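Local coordinates for RagB/SusD family nutrient uptake outer membrane protein (Bacteroides thetaiotaomicron, PDB 7KV2), which probably binds beta-glucans at the bacterial cell surface, as a SusD-family outer-membrane protein of a nutrient uptake system, at residues 52-57 with 144-149; 57-62 with 112-117; 159-164 with 463-468; 475-480 with 487-492. One frame throughout, in Å; residues are numbered along the deposited sequence.

Contact 1. Residues 52-57 with 144-149; sequences AAYDPL and EAQVIA
Gln-146 on helix 137-162 reaches Tyr-54, near the C-terminal end of helix 43-53, and its side chain runs past the phenol oxygen from base to tip. CB and CG each lie 3.5 Å from Tyr-54 OH, and CD is only slightly nearer. At the tip, OE1 accepts a hydrogen bond from Tyr-54 OH (2.7 Å). The phenol oxygen lies in the carbonyl plane, on a lone pair of OE1, with a C=O...O angle of 119°. NE2 turns back to a weak bond with Tyr-142 O. Extension beyond CG (chi2 174°) carries the amide out to the ring edge, where the bond can form; ring and amide planes are 51° apart. Beside this polar link, Ala-53 CB rests on Val-147 CG1 at 4.1 Å. A phenylalanine in place of Tyr-54 would probably leave Gln-146 OE1 without its phenol donor and Val-215 N without its acceptor. OE1 also accepts from Arg-214 NH1, so the amide oxygen is shared by a neutral and a cationic donor. In this TPR-clan fold the region around the end of helix 43-53 is thus joined to helix 137-162 by a directional bond within largely buried packing, the phenol serving as donor and acceptor at once.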
# COMPACT_ATOMS: atom_id res chain seq x y z
N ALA A 52 18.05 -5.53 -8.64
CA ALA A 52 16.97 -5.90 -9.59
C ALA A 52 15.77 -6.50 -8.84
O ALA A 52 14.64 -6.28 -9.30
CB ALA A 52 17.48 -6.84 -10.64
N ALA A 53 15.97 -7.23 -7.74
CA ALA A 53 14.88 -7.91 -7.00
C ALA A 53 13.91 -6.88 -6.37
O ALA A 53 12.79 -7.29 -6.02
CB ALA A 53 15.41 -8.81 -5.94
N TYR A 54 14.38 -5.65 -6.14
CA TYR A 54 13.55 -4.54 -5.60
C TYR A 54 12.68 -3.90 -6.70
O TYR A 54 11.71 -3.18 -6.34
CB TYR A 54 14.44 -3.44 -4.98
CG TYR A 54 15.06 -3.76 -3.65
CD1 TYR A 54 16.28 -4.42 -3.56
CD2 TYR A 54 14.46 -3.37 -2.46
CE1 TYR A 54 16.85 -4.70 -2.32
CE2 TYR A 54 15.04 -3.62 -1.22
CZ TYR A 54 16.25 -4.28 -1.14
OH TYR A 54 16.82 -4.55 0.08
N ASP A 55 12.99 -4.06 -7.98
CA ASP A 55 12.36 -3.20 -9.02
C ASP A 55 10.86 -3.42 -9.07
O ASP A 55 10.11 -2.47 -9.25
CB ASP A 55 13.01 -3.39 -10.39
CG ASP A 55 14.21 -2.49 -10.58
OD1 ASP A 55 14.09 -1.28 -10.31
OD2 ASP A 55 15.26 -3.02 -10.99
N PRO A 56 10.34 -4.67 -9.01
CA PRO A 56 8.90 -4.90 -9.13
C PRO A 56 8.06 -4.22 -8.03
O PRO A 56 6.88 -4.02 -8.22
CB PRO A 56 8.81 -6.43 -9.12
CG PRO A 56 10.12 -6.84 -9.74
CD PRO A 56 11.11 -5.94 -9.03
N LEU A 57 8.68 -3.84 -6.90
CA LEU A 57 8.00 -2.98 -5.89
C LEU A 57 7.36 -1.77 -6.57
O LEU A 57 6.22 -1.41 -6.14
CB LEU A 57 8.98 -2.49 -4.81
CG LEU A 57 9.49 -3.55 -3.85
CD1 LEU A 57 10.56 -2.95 -2.96
CD2 LEU A 57 8.37 -4.18 -3.02
N GLU A 144 20.77 -12.53 1.24
CA GLU A 144 19.71 -13.50 1.57
C GLU A 144 18.61 -12.81 2.37
O GLU A 144 17.43 -13.03 2.09
CB GLU A 144 20.25 -14.63 2.45
CG GLU A 144 21.05 -15.69 1.68
CD GLU A 144 21.61 -16.84 2.53
OE1 GLU A 144 21.63 -16.71 3.79
OE2 GLU A 144 22.02 -17.85 1.93
N ALA A 145 18.97 -12.06 3.40
CA ALA A 145 17.99 -11.33 4.25
C ALA A 145 17.13 -10.43 3.35
O ALA A 145 15.91 -10.44 3.51
CB ALA A 145 18.67 -10.57 5.34
N GLN A 146 17.72 -9.69 2.41
CA GLN A 146 16.94 -8.74 1.57
C GLN A 146 15.99 -9.50 0.65
O GLN A 146 14.76 -9.17 0.60
CB GLN A 146 17.86 -7.85 0.74
CG GLN A 146 18.79 -6.97 1.58
CD GLN A 146 19.75 -6.23 0.69
OE1 GLN A 146 19.36 -5.32 -0.05
NE2 GLN A 146 21.02 -6.64 0.69
N VAL A 147 16.49 -10.49 -0.09
CA VAL A 147 15.64 -11.15 -1.11
C VAL A 147 14.64 -12.10 -0.45
O VAL A 147 13.58 -12.20 -1.02
CB VAL A 147 16.44 -11.81 -2.25
CG1 VAL A 147 17.35 -10.78 -2.92
CG2 VAL A 147 17.21 -13.04 -1.80
N ILE A 148 14.90 -12.74 0.70
CA ILE A 148 13.84 -13.58 1.32
C ILE A 148 12.73 -12.65 1.86
O ILE A 148 11.54 -12.98 1.75
CB ILE A 148 14.42 -14.49 2.41
CG1 ILE A 148 15.45 -15.48 1.86
CG2 ILE A 148 13.27 -15.21 3.11
CD1 ILE A 148 16.20 -16.24 2.96
N ALA A 149 13.09 -11.50 2.42
CA ALA A 149 12.10 -10.55 2.95
C ALA A 149 11.29 -9.97 1.79
O ALA A 149 10.06 -9.93 1.92
CB ALA A 149 12.79 -9.45 3.74

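Contact 2. Residues 57-62 with 112-117; sequences LHWPDW and WKCAYS
Pro-60 and Cys-114 bring the two backbones closest, with CA atoms 6.1 Å apart where a type I beta turn from Trp-59 to Trp-62 lies against helix 110-130. The turn is closed by Trp-62 N donating to Trp-59 O. Cys-114 points its thiol into the turn: SG meets Trp-59 CB at 3.5 Å and Pro-60 CA at 3.7 Å, and it stands 4.1 Å from both Pro-60 CB and CD. With SG anti to its own carbonyl carbon (chi1 -62°), the sulfur projects from the helix to the junction of the two turn residues. It also sits near the plane of the Trp-59 ring, at the edge. This is a loop packed on a helix, in the helical, TPR-clan part of this SusD-family protein, where the chain runs from helix 43-53 toward helix 70-75. One helical turn on, Ser-117 takes the far end of the indole. Its CB is 3.5 Å from Trp-59 CZ3, obliquely placed, while OG is in the ring plane at the edge. That hydroxyl is held by donating to Lys-113 O (2.7 Å), tilted 35° from the carbonyl plane. Ser-117 N reaches the same oxygen from the opposite face, so two donors grip it. Elsewhere in the turn, Asp-61 makes a salt bridge with Arg-286, and Pro-60 also touches Trp-157 of helix 137-162.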
# COMPACT_ATOMS: atom_id res chain seq x y z
N LEU A 57 8.68 -3.84 -6.90
CA LEU A 57 8.00 -2.98 -5.89
C LEU A 57 7.36 -1.77 -6.57
O LEU A 57 6.22 -1.41 -6.14
CB LEU A 57 8.98 -2.49 -4.81
CG LEU A 57 9.49 -3.55 -3.85
CD1 LEU A 57 10.56 -2.95 -2.96
CD2 LEU A 57 8.37 -4.18 -3.02
N HIS A 58 8.02 -1.12 -7.54
CA HIS A 58 7.55 0.16 -8.10
C HIS A 58 6.84 -0.07 -9.43
O HIS A 58 6.62 0.89 -10.09
CB HIS A 58 8.66 1.22 -8.23
CG HIS A 58 9.78 0.87 -9.15
ND1 HIS A 58 9.74 1.08 -10.52
CD2 HIS A 58 10.99 0.34 -8.89
CE1 HIS A 58 10.88 0.67 -11.05
NE2 HIS A 58 11.67 0.24 -10.08
N TRP A 59 6.41 -1.28 -9.76
CA TRP A 59 5.73 -1.57 -11.05
C TRP A 59 4.21 -1.43 -11.05
O TRP A 59 3.70 -0.96 -12.06
CB TRP A 59 6.09 -3.00 -11.49
CG TRP A 59 7.50 -3.14 -11.97
CD1 TRP A 59 8.49 -2.20 -11.98
CD2 TRP A 59 8.11 -4.36 -12.48
NE1 TRP A 59 9.65 -2.74 -12.47
CE2 TRP A 59 9.45 -4.06 -12.77
CE3 TRP A 59 7.63 -5.65 -12.71
CZ2 TRP A 59 10.33 -5.01 -13.31
CZ3 TRP A 59 8.49 -6.59 -13.25
CH2 TRP A 59 9.82 -6.26 -13.55
N PRO A 60 3.45 -1.96 -10.06
CA PRO A 60 2.04 -2.28 -10.27
C PRO A 60 1.11 -1.10 -10.58
O PRO A 60 0.09 -1.30 -11.26
CB PRO A 60 1.54 -2.97 -8.98
CG PRO A 60 2.65 -2.89 -8.01
CD PRO A 60 3.89 -2.44 -8.75
N ASP A 61 1.51 0.11 -10.23
CA ASP A 61 0.73 1.32 -10.58
C ASP A 61 0.67 1.50 -12.12
O ASP A 61 -0.30 2.12 -12.63
CB ASP A 61 1.31 2.54 -9.85
CG ASP A 61 2.74 2.87 -10.25
OD1 ASP A 61 3.62 1.96 -10.21
OD2 ASP A 61 2.98 4.07 -10.51
N TRP A 62 1.64 0.96 -12.87
CA TRP A 62 1.59 0.97 -14.36
C TRP A 62 2.56 -0.08 -14.90
O TRP A 62 3.78 0.18 -14.96
CB TRP A 62 1.86 2.36 -14.92
CG TRP A 62 2.03 2.43 -16.41
CD1 TRP A 62 3.14 2.90 -17.05
CD2 TRP A 62 1.14 1.97 -17.43
NE1 TRP A 62 2.99 2.78 -18.41
CE2 TRP A 62 1.76 2.24 -18.67
CE3 TRP A 62 -0.13 1.37 -17.43
CZ2 TRP A 62 1.18 1.91 -19.89
CZ3 TRP A 62 -0.71 1.04 -18.63
CH2 TRP A 62 -0.05 1.29 -19.85
N TRP A 112 -0.69 -9.31 -10.16
CA TRP A 112 -0.30 -10.74 -10.15
C TRP A 112 1.07 -10.89 -10.85
O TRP A 112 1.96 -11.47 -10.28
CB TRP A 112 -1.42 -11.52 -10.85
CG TRP A 112 -1.13 -12.98 -11.01
CD1 TRP A 112 -0.22 -13.57 -11.85
CD2 TRP A 112 -1.77 -14.04 -10.29
NE1 TRP A 112 -0.24 -14.94 -11.68
CE2 TRP A 112 -1.17 -15.26 -10.73
CE3 TRP A 112 -2.77 -14.10 -9.32
CZ2 TRP A 112 -1.59 -16.50 -10.24
CZ3 TRP A 112 -3.16 -15.33 -8.82
CH2 TRP A 112 -2.57 -16.51 -9.29
N LYS A 113 1.22 -10.32 -12.03
CA LYS A 113 2.44 -10.44 -12.86
C LYS A 113 3.59 -9.72 -12.16
O LYS A 113 4.69 -10.25 -12.15
CB LYS A 113 2.21 -9.87 -14.26
CG LYS A 113 1.27 -10.69 -15.13
CD LYS A 113 0.95 -10.01 -16.44
CE LYS A 113 -0.12 -10.73 -17.26
NZ LYS A 113 -0.50 -9.96 -18.47
N CYS A 114 3.32 -8.58 -11.50
CA CYS A 114 4.37 -7.88 -10.73
C CYS A 114 4.83 -8.72 -9.54
O CYS A 114 6.06 -8.78 -9.28
CB CYS A 114 3.91 -6.49 -10.27
SG CYS A 114 3.52 -5.36 -11.60
N ALA A 115 3.91 -9.34 -8.80
CA ALA A 115 4.23 -10.12 -7.60
C ALA A 115 5.13 -11.28 -8.00
O ALA A 115 6.20 -11.51 -7.34
CB ALA A 115 2.97 -10.62 -6.97
N TYR A 116 4.77 -11.98 -9.07
CA TYR A 116 5.54 -13.20 -9.47
C TYR A 116 6.85 -12.79 -10.13
O TYR A 116 7.81 -13.58 -9.99
CB TYR A 116 4.67 -14.17 -10.28
CG TYR A 116 3.78 -14.96 -9.37
CD1 TYR A 116 4.29 -15.92 -8.51
CD2 TYR A 116 2.42 -14.71 -9.30
CE1 TYR A 116 3.48 -16.62 -7.63
CE2 TYR A 116 1.59 -15.41 -8.44
CZ TYR A 116 2.11 -16.41 -7.63
OH TYR A 116 1.31 -17.06 -6.74
N SER A 117 6.94 -11.62 -10.78
CA SER A 117 8.24 -11.09 -11.29
C SER A 117 9.17 -10.85 -10.11
O SER A 117 10.35 -11.28 -10.17
CB SER A 117 8.10 -9.84 -12.13
OG SER A 117 7.20 -10.09 -13.19

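Contact 3. Residues 159-164 with 463-468; sequences WKFWGN and RYWDLI
Aromatic and aliphatic packing of Trp-465 against Lys-160 and Phe-161 joins the C-terminal part of helix 137-162 to the short helix 463-469, residues that lie about 300 positions apart in the chain. The indole carries the contact. Over one face passes the Lys-160 chain, extended beyond CG: its CD stands 3.7 Å from the centroid of the five-membered ring and 8° off the ring normal, a CH-pi contact. NZ then comes within 3.4 Å of Trp-465 CG, but its charge is met by Glu-226 in a salt bridge, consistent with the ammonium passing over the ring toward that carboxylate. Backbone is used too, Lys-160 O lying 3.4 Å from Trp-465 CZ3. The outer edge of the indole is driven into Phe-161 as a T-shaped pair. The phenyl and the six-membered ring have centroids 5.1 Å apart and planes at 89°, with CZ2 over the centre of the phenyl face. Tyr-464 CD2 lies on the indole's other face, toward the rim, so both faces are covered. Replacing Trp-465 by an alanine would probably open a gap between the helices, leaving the Phe-161 face without its edge partner and the Lys-160 methylenes without their ring. Helix 217-231 flanks the contact, Tyr-230 touching Lys-160 and Ile-468, while Met-73 and Ser-74 of helix 70-75 pack on Phe-161 and Ser-74 reaches Trp-465 as well.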
# COMPACT_ATOMS: atom_id res chain seq x y z
N TRP A 159 -1.12 -13.35 -1.72
CA TRP A 159 -1.76 -14.01 -0.56
C TRP A 159 -3.02 -13.23 -0.16
O TRP A 159 -4.13 -13.83 -0.02
CB TRP A 159 -0.77 -14.16 0.58
CG TRP A 159 -1.30 -14.76 1.85
CD1 TRP A 159 -1.79 -16.03 2.01
CD2 TRP A 159 -1.37 -14.13 3.14
NE1 TRP A 159 -2.15 -16.23 3.32
CE2 TRP A 159 -1.94 -15.07 4.03
CE3 TRP A 159 -1.05 -12.86 3.63
CZ2 TRP A 159 -2.14 -14.79 5.37
CZ3 TRP A 159 -1.25 -12.57 4.96
CH2 TRP A 159 -1.77 -13.54 5.83
N LYS A 160 -2.87 -11.91 0.01
CA LYS A 160 -4.02 -11.08 0.44
C LYS A 160 -5.09 -11.06 -0.64
O LYS A 160 -6.25 -11.21 -0.27
CB LYS A 160 -3.57 -9.67 0.85
CG LYS A 160 -2.99 -9.65 2.25
CD LYS A 160 -2.94 -8.28 2.86
CE LYS A 160 -2.81 -8.34 4.35
NZ LYS A 160 -2.85 -6.98 4.92
N PHE A 161 -4.76 -10.76 -1.90
CA PHE A 161 -5.79 -10.49 -2.92
C PHE A 161 -6.40 -11.82 -3.40
O PHE A 161 -7.58 -11.79 -3.67
CB PHE A 161 -5.27 -9.68 -4.10
CG PHE A 161 -5.13 -8.19 -3.78
CD1 PHE A 161 -6.21 -7.33 -3.90
CD2 PHE A 161 -3.90 -7.66 -3.40
CE1 PHE A 161 -6.10 -5.98 -3.60
CE2 PHE A 161 -3.77 -6.29 -3.13
CZ PHE A 161 -4.86 -5.46 -3.23
N TRP A 162 -5.61 -12.88 -3.51
CA TRP A 162 -6.12 -14.14 -4.15
C TRP A 162 -6.06 -15.37 -3.22
O TRP A 162 -6.85 -16.31 -3.48
CB TRP A 162 -5.38 -14.40 -5.45
CG TRP A 162 -5.75 -13.51 -6.58
CD1 TRP A 162 -6.84 -13.63 -7.39
CD2 TRP A 162 -5.02 -12.36 -7.05
NE1 TRP A 162 -6.83 -12.65 -8.34
CE2 TRP A 162 -5.72 -11.86 -8.16
CE3 TRP A 162 -3.86 -11.71 -6.62
CZ2 TRP A 162 -5.27 -10.77 -8.89
CZ3 TRP A 162 -3.39 -10.65 -7.37
CH2 TRP A 162 -4.12 -10.15 -8.44
N GLY A 163 -5.15 -15.39 -2.24
CA GLY A 163 -5.13 -16.37 -1.13
C GLY A 163 -4.49 -17.71 -1.52
O GLY A 163 -3.39 -18.01 -1.01
N ASN A 164 -5.18 -18.50 -2.34
CA ASN A 164 -4.79 -19.90 -2.71
C ASN A 164 -4.05 -19.87 -4.05
O ASN A 164 -4.72 -19.95 -5.10
CB ASN A 164 -6.03 -20.80 -2.80
CG ASN A 164 -6.93 -20.71 -1.59
OD1 ASN A 164 -6.59 -21.14 -0.50
ND2 ASN A 164 -8.10 -20.15 -1.77
N ARG A 463 -7.52 -0.44 5.12
CA ARG A 463 -8.90 -0.52 5.67
C ARG A 463 -9.57 -1.86 5.28
O ARG A 463 -10.25 -2.47 6.14
CB ARG A 463 -9.69 0.70 5.19
CG ARG A 463 -11.17 0.69 5.57
CD ARG A 463 -11.39 0.69 7.08
NE ARG A 463 -12.81 0.94 7.34
CZ ARG A 463 -13.41 0.78 8.52
NH1 ARG A 463 -12.75 0.34 9.57
NH2 ARG A 463 -14.69 1.06 8.63
N TYR A 464 -9.45 -2.26 4.03
CA TYR A 464 -10.15 -3.47 3.54
C TYR A 464 -9.65 -4.66 4.37
O TYR A 464 -10.51 -5.39 4.91
CB TYR A 464 -9.92 -3.71 2.07
CG TYR A 464 -10.74 -4.83 1.46
CD1 TYR A 464 -12.11 -4.91 1.65
CD2 TYR A 464 -10.12 -5.84 0.74
CE1 TYR A 464 -12.86 -5.90 1.03
CE2 TYR A 464 -10.86 -6.86 0.14
CZ TYR A 464 -12.23 -6.89 0.30
OH TYR A 464 -12.98 -7.87 -0.30
N TRP A 465 -8.33 -4.80 4.50
CA TRP A 465 -7.73 -5.92 5.28
C TRP A 465 -8.14 -5.81 6.75
O TRP A 465 -8.42 -6.88 7.36
CB TRP A 465 -6.21 -6.00 5.07
CG TRP A 465 -5.84 -5.90 3.63
CD1 TRP A 465 -5.10 -4.89 3.07
CD2 TRP A 465 -6.35 -6.67 2.54
NE1 TRP A 465 -5.06 -5.03 1.71
CE2 TRP A 465 -5.78 -6.14 1.36
CE3 TRP A 465 -7.13 -7.84 2.45
CZ2 TRP A 465 -6.02 -6.69 0.11
CZ3 TRP A 465 -7.38 -8.38 1.21
CH2 TRP A 465 -6.83 -7.81 0.06
N ASP A 466 -8.19 -4.61 7.34
CA ASP A 466 -8.61 -4.43 8.76
C ASP A 466 -10.08 -4.91 8.93
O ASP A 466 -10.37 -5.59 9.94
CB ASP A 466 -8.37 -3.00 9.25
CG ASP A 466 -6.90 -2.63 9.39
OD1 ASP A 466 -6.05 -3.56 9.52
OD2 ASP A 466 -6.60 -1.41 9.32
N LEU A 467 -10.97 -4.55 8.02
CA LEU A 467 -12.40 -4.96 8.09
C LEU A 467 -12.49 -6.48 8.05
O LEU A 467 -13.25 -7.06 8.87
CB LEU A 467 -13.20 -4.37 6.93
CG LEU A 467 -13.52 -2.89 7.10
CD1 LEU A 467 -14.07 -2.30 5.83
CD2 LEU A 467 -14.42 -2.65 8.32
N ILE A 468 -11.76 -7.10 7.14
CA ILE A 468 -11.89 -8.57 6.93
C ILE A 468 -11.35 -9.25 8.20
O ILE A 468 -12.06 -10.09 8.74
CB ILE A 468 -11.19 -9.06 5.66
CG1 ILE A 468 -11.92 -8.56 4.40
CG2 ILE A 468 -11.08 -10.57 5.68
CD1 ILE A 468 -11.21 -8.85 3.11

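Contact 4. Residues 475-480 with 487-492; sequences SVLVPD and NSWSSS
An inverse gamma turn centred on Leu-477, directly after helix 473-476, presents the oxygen that Trp-489 N bonds across the contact. The turn itself closes weakly, Val-478 N reaching Val-476 O. The bond from Trp-489 N to Leu-477 O, the one hydrogen bond of this pairing, is 2.9 Å long and runs nearly along the C=O axis, with a straight N-H...O angle of 165°. The same oxygen receives a CA-H...O contact from Ser-488 CA at 3.4 Å. The chain doubles back here, residues 477-479 running antiparallel to 487-489, and Val-478 and Ser-488 come to 4.3 Å between CA atoms. No regular strand follows from this: the next nitrogen available to Asn-487 O, 3.8 Å away, belongs to Pro-479 and has no hydrogen, and that buried oxygen finds no partner in the model. Ser-488 OG packs instead on carbon, 3.2 Å from Pro-479 CD. On the inner side Leu-477 CB meets Trp-489 CB at 3.8 Å. With CG anti to the backbone N (chi1 -169°), the indole of Trp-489 then swings away from Leu-477, whose CD1 stands oblique to the ring. Asn-487 ND2 is held by Asn-99 O. The inner side of the pairing lies against helix 463-469: Trp-489 NE1 bonds Tyr-464 OH and the indole packs on Ile-468, Leu-477 touches Tyr-464 and Leu-467, and Phe-100 meets the indole edge-to-face.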
# COMPACT_ATOMS: atom_id res chain seq x y z
N SER A 475 -20.69 -6.57 8.05
CA SER A 475 -21.66 -5.56 8.56
C SER A 475 -21.36 -4.15 8.01
O SER A 475 -22.30 -3.34 7.95
CB SER A 475 -21.72 -5.64 10.05
OG SER A 475 -20.47 -5.34 10.60
N VAL A 476 -20.12 -3.84 7.60
CA VAL A 476 -19.76 -2.46 7.17
C VAL A 476 -19.96 -2.31 5.66
O VAL A 476 -20.52 -1.27 5.23
CB VAL A 476 -18.32 -2.12 7.60
CG1 VAL A 476 -17.84 -0.81 7.01
CG2 VAL A 476 -18.23 -2.10 9.12
N LEU A 477 -19.57 -3.30 4.87
CA LEU A 477 -19.53 -3.19 3.39
C LEU A 477 -20.86 -3.69 2.80
O LEU A 477 -20.87 -4.75 2.12
CB LEU A 477 -18.31 -3.95 2.88
CG LEU A 477 -16.97 -3.54 3.51
CD1 LEU A 477 -15.83 -4.42 2.98
CD2 LEU A 477 -16.66 -2.07 3.22
N VAL A 478 -21.89 -2.85 2.92
CA VAL A 478 -23.31 -3.14 2.52
C VAL A 478 -23.73 -2.13 1.46
O VAL A 478 -23.03 -1.13 1.23
CB VAL A 478 -24.24 -3.11 3.75
CG1 VAL A 478 -23.85 -4.16 4.75
CG2 VAL A 478 -24.31 -1.74 4.42
N PRO A 479 -24.87 -2.37 0.75
CA PRO A 479 -25.32 -1.45 -0.29
C PRO A 479 -25.46 -0.02 0.26
O PRO A 479 -25.89 0.17 1.40
CB PRO A 479 -26.63 -2.08 -0.77
CG PRO A 479 -26.40 -3.56 -0.52
CD PRO A 479 -25.73 -3.58 0.84
N ASP A 480 -25.06 0.96 -0.56
CA ASP A 480 -25.13 2.39 -0.18
C ASP A 480 -26.38 3.03 -0.78
O ASP A 480 -27.02 2.45 -1.68
CB ASP A 480 -23.86 3.16 -0.59
CG ASP A 480 -23.57 3.02 -2.07
OD1 ASP A 480 -24.36 3.54 -2.87
OD2 ASP A 480 -22.55 2.35 -2.41
N ASN A 487 -24.13 -4.80 -3.72
CA ASN A 487 -23.92 -6.11 -3.06
C ASN A 487 -23.39 -5.90 -1.65
O ASN A 487 -22.83 -4.83 -1.36
CB ASN A 487 -23.02 -7.03 -3.88
CG ASN A 487 -23.65 -7.36 -5.21
OD1 ASN A 487 -24.81 -7.75 -5.26
ND2 ASN A 487 -22.93 -7.16 -6.30
N SER A 488 -23.60 -6.89 -0.78
CA SER A 488 -22.98 -6.96 0.56
C SER A 488 -21.75 -7.85 0.49
O SER A 488 -21.80 -8.87 -0.19
CB SER A 488 -23.94 -7.45 1.59
OG SER A 488 -24.89 -6.46 1.87
N TRP A 489 -20.70 -7.51 1.22
CA TRP A 489 -19.54 -8.42 1.36
C TRP A 489 -19.97 -9.69 2.10
O TRP A 489 -20.72 -9.58 3.05
CB TRP A 489 -18.41 -7.71 2.13
CG TRP A 489 -17.11 -8.43 2.11
CD1 TRP A 489 -16.10 -8.24 1.21
CD2 TRP A 489 -16.66 -9.45 3.02
NE1 TRP A 489 -15.05 -9.06 1.50
CE2 TRP A 489 -15.36 -9.81 2.61
CE3 TRP A 489 -17.21 -10.08 4.14
CZ2 TRP A 489 -14.61 -10.80 3.25
CZ3 TRP A 489 -16.46 -11.04 4.79
CH2 TRP A 489 -15.19 -11.40 4.35
N SER A 490 -19.43 -10.84 1.72
CA SER A 490 -19.59 -12.12 2.46
C SER A 490 -18.28 -12.87 2.38
O SER A 490 -17.46 -12.53 1.51
CB SER A 490 -20.74 -12.94 1.87
OG SER A 490 -20.44 -13.31 0.53
N SER A 491 -18.12 -13.92 3.18
CA SER A 491 -16.81 -14.59 3.34
C SER A 491 -16.29 -15.11 1.99
O SER A 491 -15.08 -15.12 1.86
CB SER A 491 -16.86 -15.65 4.42
OG SER A 491 -18.03 -16.42 4.31
N SER A 492 -17.16 -15.45 1.01
CA SER A 492 -16.73 -15.92 -0.33
C SER A 492 -15.93 -14.82 -1.05
O SER A 492 -15.19 -15.15 -2.01
CB SER A 492 -17.88 -16.43 -1.19
OG SER A 492 -18.61 -15.39 -1.84

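How the contacts relate
The four contacts form a chain of neighbours across the fold. Contacts 1 and 2 share Leu-57, their centres about 13 Å apart, and Pro-56 CB packs on Cys-114 O at 3.6 Å. Contact 2 meets contact 3, about 17 Å off between centres, where Trp-112 CE3 lies 3.6 Å from Trp-162 CD2. Helix 137-162 serves both contacts 1 and 3. Contact 3 adjoins contact 4, about 14 Å away between centres, with Leu-467 CD1 3.7 Å from Leu-477 CD2. Contacts 1 and 4 stand on opposite sides of the chain's centre, about 36 Å apart between centres. The sodium ion is bound elsewhere, by Ile-248, Ser-250, Tyr-253 and Tyr-405, none of them in these segments.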